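Local coordinates for protein transcription elongation factor SPT6 (Candida glabrata, PDB 3PJP) that binds the phosphorylated C-terminal repeat domain of RNA polymerase II through its C-terminal tandem SH2 module and probably acts as a histone H3-H4 chaperone during transcription elongation, at residues L25-G31 and T48-D54; P144-L149 and I161-L166; E108-A112 and Y135-L139. All coordinates share one frame; numbering follows the deposited sequence.

Contact 1: residues L25-G31 and T48-D54; sequences LRSKERG and TWKLDKD
Lys50 runs its side chain straight under the turn made by Leu25 to Lys28. With CG anti to the backbone N (chi1 -177°) and every later torsion extended, the ammonium reaches two backbone oxygens: NZ of Lys50 lies 2.7 Å from Lys28 O and 3.0 Å from Arg26 O. It meets both from above the carbonyl planes. The turn is a type I beta turn, closed by the bond from Lys28 N to Leu25 O. Leu25 meets the strand earlier, at Thr48, its CD1 3.8 Å from CG2 of Thr48. In this N-terminal SH2 unit the turn starts at the last residue of helix 18-25, and the partner is strand 44-52 of the central sheet. Arg30 works at the far end of that strand, where a classic beta bulge at Leu51 and Asp52 ends it. Its NE gives a 2.7 Å hydrogen bond to Leu51 O, and its NH2 forms a salt bridge of 3.1 Å with OD1 of Asp52, on the anti lone pair of that oxygen. NH1 of Arg30 turns to Asn102 and Thr105 on helix 86-105, which fixes all three nitrogens of the guanidinium. The backbone joins in through Gly31 N, 2.8 Å from Lys50 O. Arg26 NH1 bridges to OD1 of Asp54 from above the carboxylate plane (2.9 Å), while its NH2 pairs with Asp23.

Contact 2: residues P144-L149 and I161-L166; sequences PGWFYL and IWNVKL
A beta hairpin of the second SH2 unit, strands 146-152 and 159-166, brings Trp146 and Lys165 together as an antiparallel non-hydrogen-bonded pair. The lysine lies nearly perpendicular across the indole, on one of its faces: CB of Lys165 sits 3.5 Å from the centroid of the six-membered ring, almost on the ring normal, a CH-pi contact. A bend at chi2 (87°) carries the chain on across the ring, so that CD of Lys165 comes 3.4 Å from NE1 of Trp146. On the rim of the six-membered ring, CZ3 of Trp146 touches CB of Asn163 at 3.8 Å, obliquely. Tyr148 and Asn163 share this face of the sheet and run alongside each other in the same direction, with their ring and amide planes 59° apart. A water donates to both Phe147 O and Asn163 OD1, tying this amide to the strand opposite. The strands themselves are joined by paired backbone bonds between Phe147 and Val164 and between Leu149 and Trp162. Leu166 N adds a further bond of 2.9 Å to Gly145 O. Phe147, Leu149, Trp162 and Val164 share the other face, where the contacts are apolar. There CE2 of Phe147 meets CB of Leu166 at 4.0 Å, with the methylene lying at the ring edge, and CB of Leu149 touches CG2 of Val164 at 4.2 Å. Helix 86-105 covers Phe147 and Leu166 through Leu101, Leu104 and Leu100, whereas Phe171 and Leu173 of the next strand pack on Val164.

Contact 3: residues E108-A112 and Y135-L139; sequences EKFKA and YYFSL
CG of Lys111 stands anti to its carbonyl carbon (chi1 -73°), and a bend at chi2 (-62°) lays the chain over one face of the Tyr136 ring. CE of Lys111 is 3.7 Å from CE1 of Tyr136, a CH-pi contact set toward the rim. The ammonium lies farther out in an off-centre cation-pi contact, and a water links it to the phenol oxygen of Tyr136. Phe121 of helix 115-128 takes part here too, meeting both Lys111 and the Tyr136 ring. Lys109 treats Tyr135 in a similar way: its chain stays extended until chi4, its CD comes 3.5 Å from CZ of Tyr135 over the ring face, and another water joins NZ of Lys109 to the Tyr135 hydroxyl. The two segments belong to a beta-alpha-beta unit, in which helix 115-128 leads from the short, weakly bonded strand at about 110-111 to the parallel strand 134-139 beside it. Two bonds hold the strands here, Phe137 N to Lys109 O (2.9 Å) and Lys111 N to Phe137 O (2.7 Å), so the backbone of Phe137 is gripped through both its N-H and its carbonyl. Lys109 O also lies in the plane of the Tyr136 ring at its edge. Farther along, the Phe110 ring reaches past Ser138, and its CZ touches CG of Leu139 at 3.9 Å. A water accepts from Leu139 N and donates to Lys111 O, carrying the link past the direct bonds. Leu184 and Cys185 of helix 181-191 pack on the Phe137 side chain.

Overall arrangement
From the N terminus, contact 1 closes first, as strand 44-52 in the sheet of the first SH2 unit returns to the turn at the end of helix 18-25. The chain then passes through helix 86-105 to contact 3, which closes the crossover through helix 115-128. Contact 2 follows, closing the hairpin after strand 134-139. The three loops come in series, none inside or across another. Contacts 2 and 3 share the second sheet, where strands 134-139 and 146-152 are neighbours. Contact 1 lies about 19 Å from contact 2 and about 20 Å from contact 3, centre to centre, yet it touches both: Leu51 packs on Gly145, Trp49 on Leu166 and Asp52 on Leu139, joining the tandem units.

Contact 1: residues L25-G31 and T48-D54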
loop_
_atom_site.group_PDB
_atom_site.type_symbol
_atom_site.label_atom_id
_atom_site.label_comp_id
_atom_site.label_asym_id
_atom_site.label_seq_id
_atom_site.Cartn_x
_atom_site.Cartn_y
_atom_site.Cartn_z
ATOM N N LEU A 25 17.329 -5.104 -2.926
ATOM C CA LEU A 25 16.261 -4.955 -3.902
ATOM C C LEU A 25 16.348 -3.700 -4.760
ATOM O O LEU A 25 15.571 -3.546 -5.701
ATOM C CB LEU A 25 14.907 -4.945 -3.200
ATOM C CG LEU A 25 14.454 -6.208 -2.484
ATOM C CD1 LEU A 25 13.197 -5.872 -1.657
ATOM C CD2 LEU A 25 14.178 -7.318 -3.491
ATOM N N ARG A 26 17.272 -2.799 -4.440
ATOM C CA ARG A 26 17.266 -1.484 -5.075
ATOM C C ARG A 26 17.292 -1.529 -6.602
ATOM O O ARG A 26 16.675 -0.696 -7.260
ATOM C CB ARG A 26 18.393 -0.595 -4.548
ATOM C CG ARG A 26 18.258 0.850 -5.000
ATOM C CD ARG A 26 19.314 1.723 -4.364
ATOM N NE ARG A 26 19.474 1.413 -2.948
ATOM C CZ ARG A 26 18.688 1.876 -1.984
ATOM N NH1 ARG A 26 17.675 2.687 -2.276
ATOM N NH2 ARG A 26 18.921 1.534 -0.722
ATOM N N SER A 27 17.993 -2.507 -7.163
ATOM C CA SER A 27 18.125 -2.604 -8.611
ATOM C C SER A 27 17.090 -3.544 -9.233
ATOM O O SER A 27 17.073 -3.739 -10.447
ATOM C CB SER A 27 19.530 -3.084 -8.975
ATOM O OG SER A 27 19.692 -4.447 -8.619
ATOM N N LYS A 28 16.232 -4.126 -8.402
ATOM C CA LYS A 28 15.197 -5.032 -8.889
ATOM C C LYS A 28 13.973 -4.259 -9.397
ATOM O O LYS A 28 14.022 -3.041 -9.559
ATOM C CB LYS A 28 14.804 -6.037 -7.799
ATOM C CG LYS A 28 15.973 -6.889 -7.290
ATOM C CD LYS A 28 16.523 -7.789 -8.381
ATOM C CE LYS A 28 17.629 -8.698 -7.855
ATOM N NZ LYS A 28 17.151 -9.623 -6.789
ATOM N N GLU A 29 12.885 -4.974 -9.663
ATOM C CA GLU A 29 11.678 -4.355 -10.204
ATOM C C GLU A 29 10.548 -4.319 -9.184
ATOM O O GLU A 29 10.616 -4.976 -8.146
ATOM C CB GLU A 29 11.210 -5.102 -11.455
ATOM C CG GLU A 29 12.212 -5.093 -12.596
ATOM C CD GLU A 29 12.451 -3.704 -13.146
ATOM O OE1 GLU A 29 11.462 -3.023 -13.488
ATOM O OE2 GLU A 29 13.625 -3.287 -13.232
ATOM N N ARG A 30 9.514 -3.536 -9.482
ATOM C CA ARG A 30 8.324 -3.488 -8.637
ATOM C C ARG A 30 7.804 -4.902 -8.398
ATOM O O ARG A 30 7.648 -5.682 -9.339
ATOM C CB ARG A 30 7.219 -2.658 -9.287
ATOM C CG ARG A 30 5.910 -2.724 -8.533
ATOM C CD ARG A 30 4.818 -1.879 -9.185
ATOM N NE ARG A 30 5.075 -0.444 -9.049
ATOM C CZ ARG A 30 4.267 0.504 -9.514
ATOM N NH1 ARG A 30 3.152 0.182 -10.156
ATOM N NH2 ARG A 30 4.577 1.780 -9.340
ATOM N N GLY A 31 7.553 -5.236 -7.137
ATOM C CA GLY A 31 7.015 -6.547 -6.808
ATOM C C GLY A 31 8.064 -7.537 -6.336
ATOM O O GLY A 31 7.733 -8.521 -5.674
ATOM N N THR A 48 10.265 -7.763 2.786
ATOM C CA THR A 48 10.513 -6.447 2.212
ATOM C C THR A 48 10.242 -6.538 0.727
ATOM O O THR A 48 10.666 -7.489 0.079
ATOM C CB THR A 48 11.974 -5.986 2.428
ATOM O OG1 THR A 48 12.239 -5.886 3.832
ATOM C CG2 THR A 48 12.209 -4.646 1.759
ATOM N N TRP A 49 9.519 -5.568 0.181
ATOM C CA TRP A 49 9.254 -5.585 -1.252
ATOM C C TRP A 49 9.369 -4.205 -1.860
ATOM O O TRP A 49 9.280 -3.192 -1.155
ATOM C CB TRP A 49 7.911 -6.255 -1.580
ATOM C CG TRP A 49 6.637 -5.546 -1.108
ATOM C CD1 TRP A 49 6.157 -5.480 0.165
ATOM C CD2 TRP A 49 5.693 -4.864 -1.934
ATOM N NE1 TRP A 49 4.955 -4.781 0.188
ATOM C CE2 TRP A 49 4.656 -4.393 -1.094
ATOM C CE3 TRP A 49 5.619 -4.607 -3.305
ATOM C CZ2 TRP A 49 3.561 -3.676 -1.586
ATOM C CZ3 TRP A 49 4.543 -3.901 -3.791
ATOM C CH2 TRP A 49 3.523 -3.438 -2.935
ATOM N N LYS A 50 9.591 -4.168 -3.170
ATOM C CA LYS A 50 9.840 -2.907 -3.860
ATOM C C LYS A 50 8.588 -2.387 -4.556
ATOM O O LYS A 50 7.999 -3.068 -5.389
ATOM C CB LYS A 50 10.984 -3.047 -4.870
ATOM C CG LYS A 50 11.336 -1.731 -5.568
ATOM C CD LYS A 50 12.431 -1.910 -6.626
ATOM C CE LYS A 50 12.728 -0.565 -7.293
ATOM N NZ LYS A 50 13.835 -0.637 -8.282
ATOM N N LEU A 51 8.188 -1.168 -4.213
ATOM C CA LEU A 51 7.021 -0.553 -4.831
ATOM C C LEU A 51 7.412 0.294 -6.032
ATOM O O LEU A 51 6.669 0.389 -7.007
ATOM C CB LEU A 51 6.296 0.355 -3.835
ATOM C CG LEU A 51 5.442 -0.316 -2.753
ATOM C CD1 LEU A 51 6.306 -0.886 -1.645
ATOM C CD2 LEU A 51 4.441 0.694 -2.180
ATOM N N ASP A 52 8.565 0.948 -5.932
ATOM C CA ASP A 52 8.990 1.920 -6.928
ATOM C C ASP A 52 10.445 2.286 -6.666
ATOM O O ASP A 52 11.042 1.813 -5.704
ATOM C CB ASP A 52 8.112 3.172 -6.821
ATOM C CG ASP A 52 7.961 3.901 -8.143
ATOM O OD1 ASP A 52 7.055 3.534 -8.923
ATOM O OD2 ASP A 52 8.735 4.847 -8.394
ATOM N N LYS A 53 10.998 3.164 -7.499
ATOM C CA LYS A 53 12.368 3.635 -7.304
ATOM C C LYS A 53 12.604 4.092 -5.863
ATOM O O LYS A 53 11.936 4.997 -5.367
ATOM C CB LYS A 53 12.703 4.761 -8.285
ATOM C CG LYS A 53 14.109 5.338 -8.122
ATOM C CD LYS A 53 14.418 6.359 -9.214
ATOM C CE LYS A 53 15.665 7.182 -8.892
ATOM N NZ LYS A 53 16.914 6.367 -8.910
ATOM N N ASP A 54 13.552 3.442 -5.197
ATOM C CA ASP A 54 13.897 3.765 -3.818
ATOM C C ASP A 54 12.697 3.776 -2.869
ATOM O O ASP A 54 12.716 4.461 -1.841
ATOM C CB ASP A 54 14.650 5.101 -3.770
ATOM C CG ASP A 54 15.950 5.063 -4.580
ATOM O OD1 ASP A 54 16.573 3.979 -4.666
ATOM O OD2 ASP A 54 16.346 6.110 -5.143
HETATM O O HOH W 1 15.298 1.866 -6.714
HETATM O O HOH W 2 15.958 4.241 -0.901
#

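Contact 2: residues P144-L149 and I161-L166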
loop_
_atom_site.group_PDB
_atom_site.type_symbol
_atom_site.label_atom_id
_atom_site.label_comp_id
_atom_site.label_asym_id
_atom_site.label_seq_id
_atom_site.Cartn_x
_atom_site.Cartn_y
_atom_site.Cartn_z
ATOM N N PRO A 144 5.697 4.551 2.676
ATOM C CA PRO A 144 5.497 3.558 1.618
ATOM C C PRO A 144 4.240 2.725 1.797
ATOM O O PRO A 144 3.978 2.170 2.866
ATOM C CB PRO A 144 6.734 2.659 1.742
ATOM C CG PRO A 144 7.773 3.541 2.333
ATOM C CD PRO A 144 7.032 4.437 3.289
ATOM N N GLY A 145 3.464 2.646 0.731
ATOM C CA GLY A 145 2.218 1.915 0.753
ATOM C C GLY A 145 1.007 2.810 0.861
ATOM O O GLY A 145 -0.106 2.329 0.744
ATOM N N TRP A 146 1.226 4.104 1.084
ATOM C CA TRP A 146 0.119 5.068 1.125
ATOM C C TRP A 146 0.062 5.834 -0.186
ATOM O O TRP A 146 1.059 5.950 -0.896
ATOM C CB TRP A 146 0.268 6.058 2.284
ATOM C CG TRP A 146 -0.030 5.486 3.642
ATOM C CD1 TRP A 146 0.834 4.820 4.458
ATOM C CD2 TRP A 146 -1.269 5.554 4.338
ATOM N NE1 TRP A 146 0.205 4.460 5.625
ATOM C CE2 TRP A 146 -1.090 4.907 5.576
ATOM C CE3 TRP A 146 -2.519 6.102 4.037
ATOM C CZ2 TRP A 146 -2.118 4.786 6.508
ATOM C CZ3 TRP A 146 -3.542 5.969 4.960
ATOM C CH2 TRP A 146 -3.335 5.313 6.179
ATOM N N PHE A 147 -1.129 6.347 -0.484
ATOM C CA PHE A 147 -1.371 7.211 -1.614
ATOM C C PHE A 147 -2.010 8.492 -1.077
ATOM O O PHE A 147 -2.708 8.478 -0.045
ATOM C CB PHE A 147 -2.352 6.563 -2.587
ATOM C CG PHE A 147 -1.793 5.374 -3.304
ATOM C CD1 PHE A 147 -1.248 5.511 -4.570
ATOM C CD2 PHE A 147 -1.815 4.126 -2.715
ATOM C CE1 PHE A 147 -0.727 4.416 -5.241
ATOM C CE2 PHE A 147 -1.297 3.023 -3.381
ATOM C CZ PHE A 147 -0.752 3.176 -4.645
ATOM N N TYR A 148 -1.781 9.594 -1.778
ATOM C CA TYR A 148 -2.589 10.783 -1.546
ATOM C C TYR A 148 -3.809 10.764 -2.454
ATOM O O TYR A 148 -3.754 10.252 -3.573
ATOM C CB TYR A 148 -1.804 12.063 -1.820
ATOM C CG TYR A 148 -0.548 12.215 -1.022
ATOM C CD1 TYR A 148 -0.587 12.406 0.353
ATOM C CD2 TYR A 148 0.688 12.183 -1.651
ATOM C CE1 TYR A 148 0.584 12.560 1.081
ATOM C CE2 TYR A 148 1.858 12.328 -0.939
ATOM C CZ TYR A 148 1.807 12.518 0.424
ATOM O OH TYR A 148 2.996 12.671 1.114
ATOM N N LEU A 149 -4.913 11.302 -1.949
ATOM C CA LEU A 149 -6.092 11.592 -2.745
ATOM C C LEU A 149 -6.303 13.092 -2.607
ATOM O O LEU A 149 -6.707 13.569 -1.554
ATOM C CB LEU A 149 -7.296 10.827 -2.201
ATOM C CG LEU A 149 -8.721 11.172 -2.651
ATOM C CD1 LEU A 149 -8.835 11.433 -4.148
ATOM C CD2 LEU A 149 -9.651 10.043 -2.245
ATOM N N ILE A 161 -6.578 17.131 1.031
ATOM C CA ILE A 161 -5.756 15.954 0.849
ATOM C C ILE A 161 -6.250 14.887 1.788
ATOM O O ILE A 161 -6.192 15.038 3.012
ATOM C CB ILE A 161 -4.252 16.243 1.108
ATOM C CG1 ILE A 161 -3.740 17.290 0.114
ATOM C CG2 ILE A 161 -3.433 14.953 1.013
ATOM C CD1 ILE A 161 -2.272 17.608 0.247
ATOM N N TRP A 162 -6.755 13.800 1.207
ATOM C CA TRP A 162 -7.098 12.614 1.977
ATOM C C TRP A 162 -6.042 11.532 1.759
ATOM O O TRP A 162 -5.153 11.678 0.920
ATOM C CB TRP A 162 -8.483 12.101 1.596
ATOM C CG TRP A 162 -9.597 12.967 2.119
ATOM C CD1 TRP A 162 -9.474 14.128 2.847
ATOM C CD2 TRP A 162 -11.000 12.769 1.916
ATOM N NE1 TRP A 162 -10.718 14.639 3.117
ATOM C CE2 TRP A 162 -11.670 13.824 2.562
ATOM C CE3 TRP A 162 -11.756 11.785 1.267
ATOM C CZ2 TRP A 162 -13.070 13.932 2.569
ATOM C CZ3 TRP A 162 -13.137 11.887 1.275
ATOM C CH2 TRP A 162 -13.784 12.953 1.924
ATOM N N ASN A 163 -6.140 10.439 2.510
ATOM C CA ASN A 163 -5.068 9.450 2.523
ATOM C C ASN A 163 -5.640 8.068 2.279
ATOM O O ASN A 163 -6.650 7.709 2.869
ATOM C CB ASN A 163 -4.336 9.484 3.857
ATOM C CG ASN A 163 -3.658 10.826 4.108
ATOM O OD1 ASN A 163 -2.584 11.098 3.572
ATOM N ND2 ASN A 163 -4.297 11.676 4.900
ATOM N N VAL A 164 -4.976 7.305 1.416
ATOM C CA VAL A 164 -5.464 5.987 1.026
ATOM C C VAL A 164 -4.355 4.980 1.295
ATOM O O VAL A 164 -3.219 5.181 0.867
ATOM C CB VAL A 164 -5.826 5.948 -0.470
ATOM C CG1 VAL A 164 -6.190 4.529 -0.895
ATOM C CG2 VAL A 164 -6.989 6.887 -0.776
ATOM N N LYS A 165 -4.668 3.900 2.017
ATOM C CA LYS A 165 -3.657 2.882 2.333
ATOM C C LYS A 165 -3.866 1.643 1.469
ATOM O O LYS A 165 -4.971 1.097 1.391
ATOM C CB LYS A 165 -3.704 2.516 3.822
ATOM C CG LYS A 165 -2.821 1.306 4.215
ATOM C CD LYS A 165 -1.406 1.695 4.542
ATOM C CE LYS A 165 -0.669 0.517 5.192
ATOM N NZ LYS A 165 0.748 0.834 5.514
ATOM N N LEU A 166 -2.798 1.219 0.805
ATOM C CA LEU A 166 -2.830 -0.014 0.020
ATOM C C LEU A 166 -2.840 -1.188 0.983
ATOM O O LEU A 166 -1.949 -1.304 1.823
ATOM C CB LEU A 166 -1.566 -0.088 -0.848
ATOM C CG LEU A 166 -1.393 -1.392 -1.630
ATOM C CD1 LEU A 166 -2.492 -1.529 -2.663
ATOM C CD2 LEU A 166 -0.000 -1.449 -2.305
HETATM O O HOH W 3 0.472 -0.372 2.300
HETATM O O HOH W 4 -1.104 9.172 2.269
#

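Contact 3: residues E108-A112 and Y135-L139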
loop_
_atom_site.group_PDB
_atom_site.type_symbol
_atom_site.label_atom_id
_atom_site.label_comp_id
_atom_site.label_asym_id
_atom_site.label_seq_id
_atom_site.Cartn_x
_atom_site.Cartn_y
_atom_site.Cartn_z
ATOM N N GLU A 108 -6.113 6.298 -14.984
ATOM C CA GLU A 108 -5.958 7.582 -15.665
ATOM C C GLU A 108 -5.866 8.750 -14.698
ATOM O O GLU A 108 -5.362 9.823 -15.053
ATOM C CB GLU A 108 -7.084 7.828 -16.674
ATOM C CG GLU A 108 -8.480 7.796 -16.087
ATOM C CD GLU A 108 -9.548 8.102 -17.124
ATOM O OE1 GLU A 108 -9.195 8.615 -18.211
ATOM O OE2 GLU A 108 -10.739 7.828 -16.851
ATOM N N LYS A 109 -6.352 8.552 -13.478
ATOM C CA LYS A 109 -6.287 9.610 -12.483
ATOM C C LYS A 109 -5.082 9.492 -11.552
ATOM O O LYS A 109 -4.965 10.244 -10.583
ATOM C CB LYS A 109 -7.592 9.701 -11.692
ATOM C CG LYS A 109 -8.787 10.086 -12.553
ATOM C CD LYS A 109 -9.972 10.529 -11.708
ATOM C CE LYS A 109 -11.191 10.809 -12.579
ATOM N NZ LYS A 109 -11.648 9.583 -13.302
ATOM N N PHE A 110 -4.173 8.566 -11.847
ATOM C CA PHE A 110 -2.942 8.500 -11.082
ATOM C C PHE A 110 -1.912 9.471 -11.641
ATOM O O PHE A 110 -1.644 9.492 -12.842
ATOM C CB PHE A 110 -2.343 7.087 -11.060
ATOM C CG PHE A 110 -1.030 7.023 -10.336
ATOM C CD1 PHE A 110 -0.996 6.937 -8.951
ATOM C CD2 PHE A 110 0.163 7.129 -11.031
ATOM C CE1 PHE A 110 0.216 6.916 -8.276
ATOM C CE2 PHE A 110 1.381 7.099 -10.364
ATOM C CZ PHE A 110 1.404 6.992 -8.982
ATOM N N LYS A 111 -1.339 10.284 -10.765
ATOM C CA LYS A 111 -0.295 11.215 -11.180
ATOM C C LYS A 111 1.045 10.798 -10.618
ATOM O O LYS A 111 1.177 10.526 -9.422
ATOM C CB LYS A 111 -0.612 12.632 -10.719
ATOM C CG LYS A 111 -1.721 13.305 -11.490
ATOM C CD LYS A 111 -1.361 13.465 -12.953
ATOM C CE LYS A 111 -2.399 14.316 -13.673
ATOM N NZ LYS A 111 -2.137 14.400 -15.137
ATOM N N ALA A 112 2.038 10.718 -11.489
ATOM C CA ALA A 112 3.385 10.524 -11.021
ATOM C C ALA A 112 3.780 11.911 -10.560
ATOM O O ALA A 112 3.243 12.910 -11.042
ATOM C CB ALA A 112 4.289 10.036 -12.146
ATOM N N TYR A 135 -9.924 15.474 -9.151
ATOM C CA TYR A 135 -9.203 14.702 -8.148
ATOM C C TYR A 135 -8.169 13.783 -8.785
ATOM O O TYR A 135 -8.373 13.263 -9.885
ATOM C CB TYR A 135 -10.162 13.909 -7.247
ATOM C CG TYR A 135 -10.893 12.746 -7.898
ATOM C CD1 TYR A 135 -10.428 11.445 -7.759
ATOM C CD2 TYR A 135 -12.072 12.946 -8.607
ATOM C CE1 TYR A 135 -11.103 10.375 -8.331
ATOM C CE2 TYR A 135 -12.755 11.879 -9.184
ATOM C CZ TYR A 135 -12.263 10.601 -9.039
ATOM O OH TYR A 135 -12.928 9.539 -9.602
ATOM N N TYR A 136 -7.055 13.601 -8.083
ATOM C CA TYR A 136 -5.981 12.719 -8.521
ATOM C C TYR A 136 -5.463 11.887 -7.360
ATOM O O TYR A 136 -5.575 12.294 -6.206
ATOM C CB TYR A 136 -4.838 13.538 -9.111
ATOM C CG TYR A 136 -5.224 14.244 -10.382
ATOM C CD1 TYR A 136 -5.615 13.525 -11.502
ATOM C CD2 TYR A 136 -5.203 15.632 -10.462
ATOM C CE1 TYR A 136 -5.976 14.171 -12.676
ATOM C CE2 TYR A 136 -5.556 16.284 -11.626
ATOM C CZ TYR A 136 -5.945 15.549 -12.729
ATOM O OH TYR A 136 -6.301 16.196 -13.890
ATOM N N PHE A 137 -4.912 10.715 -7.677
ATOM C CA PHE A 137 -4.157 9.910 -6.724
ATOM C C PHE A 137 -2.686 10.067 -7.059
ATOM O O PHE A 137 -2.323 10.214 -8.231
ATOM C CB PHE A 137 -4.537 8.426 -6.845
ATOM C CG PHE A 137 -5.988 8.144 -6.612
ATOM C CD1 PHE A 137 -6.490 8.027 -5.327
ATOM C CD2 PHE A 137 -6.853 7.985 -7.681
ATOM C CE1 PHE A 137 -7.829 7.760 -5.111
ATOM C CE2 PHE A 137 -8.198 7.720 -7.470
ATOM C CZ PHE A 137 -8.684 7.604 -6.191
ATOM N N SER A 138 -1.843 10.047 -6.032
ATOM C CA SER A 138 -0.396 10.020 -6.220
ATOM C C SER A 138 0.282 9.235 -5.095
ATOM O O SER A 138 -0.317 8.958 -4.060
ATOM C CB SER A 138 0.157 11.450 -6.313
ATOM O OG SER A 138 -0.093 12.155 -5.116
ATOM N N LEU A 139 1.538 8.842 -5.305
ATOM C CA LEU A 139 2.232 8.045 -4.315
ATOM C C LEU A 139 2.738 8.871 -3.146
ATOM O O LEU A 139 3.273 9.962 -3.324
ATOM C CB LEU A 139 3.395 7.298 -4.962
ATOM C CG LEU A 139 3.021 5.963 -5.604
ATOM C CD1 LEU A 139 4.154 5.468 -6.505
ATOM C CD2 LEU A 139 2.706 4.939 -4.526
HETATM O O HOH W 5 -14.260 9.636 -11.999
HETATM O O HOH W 6 3.047 9.971 -7.505
HETATM O O HOH W 7 -5.093 14.819 -16.003
#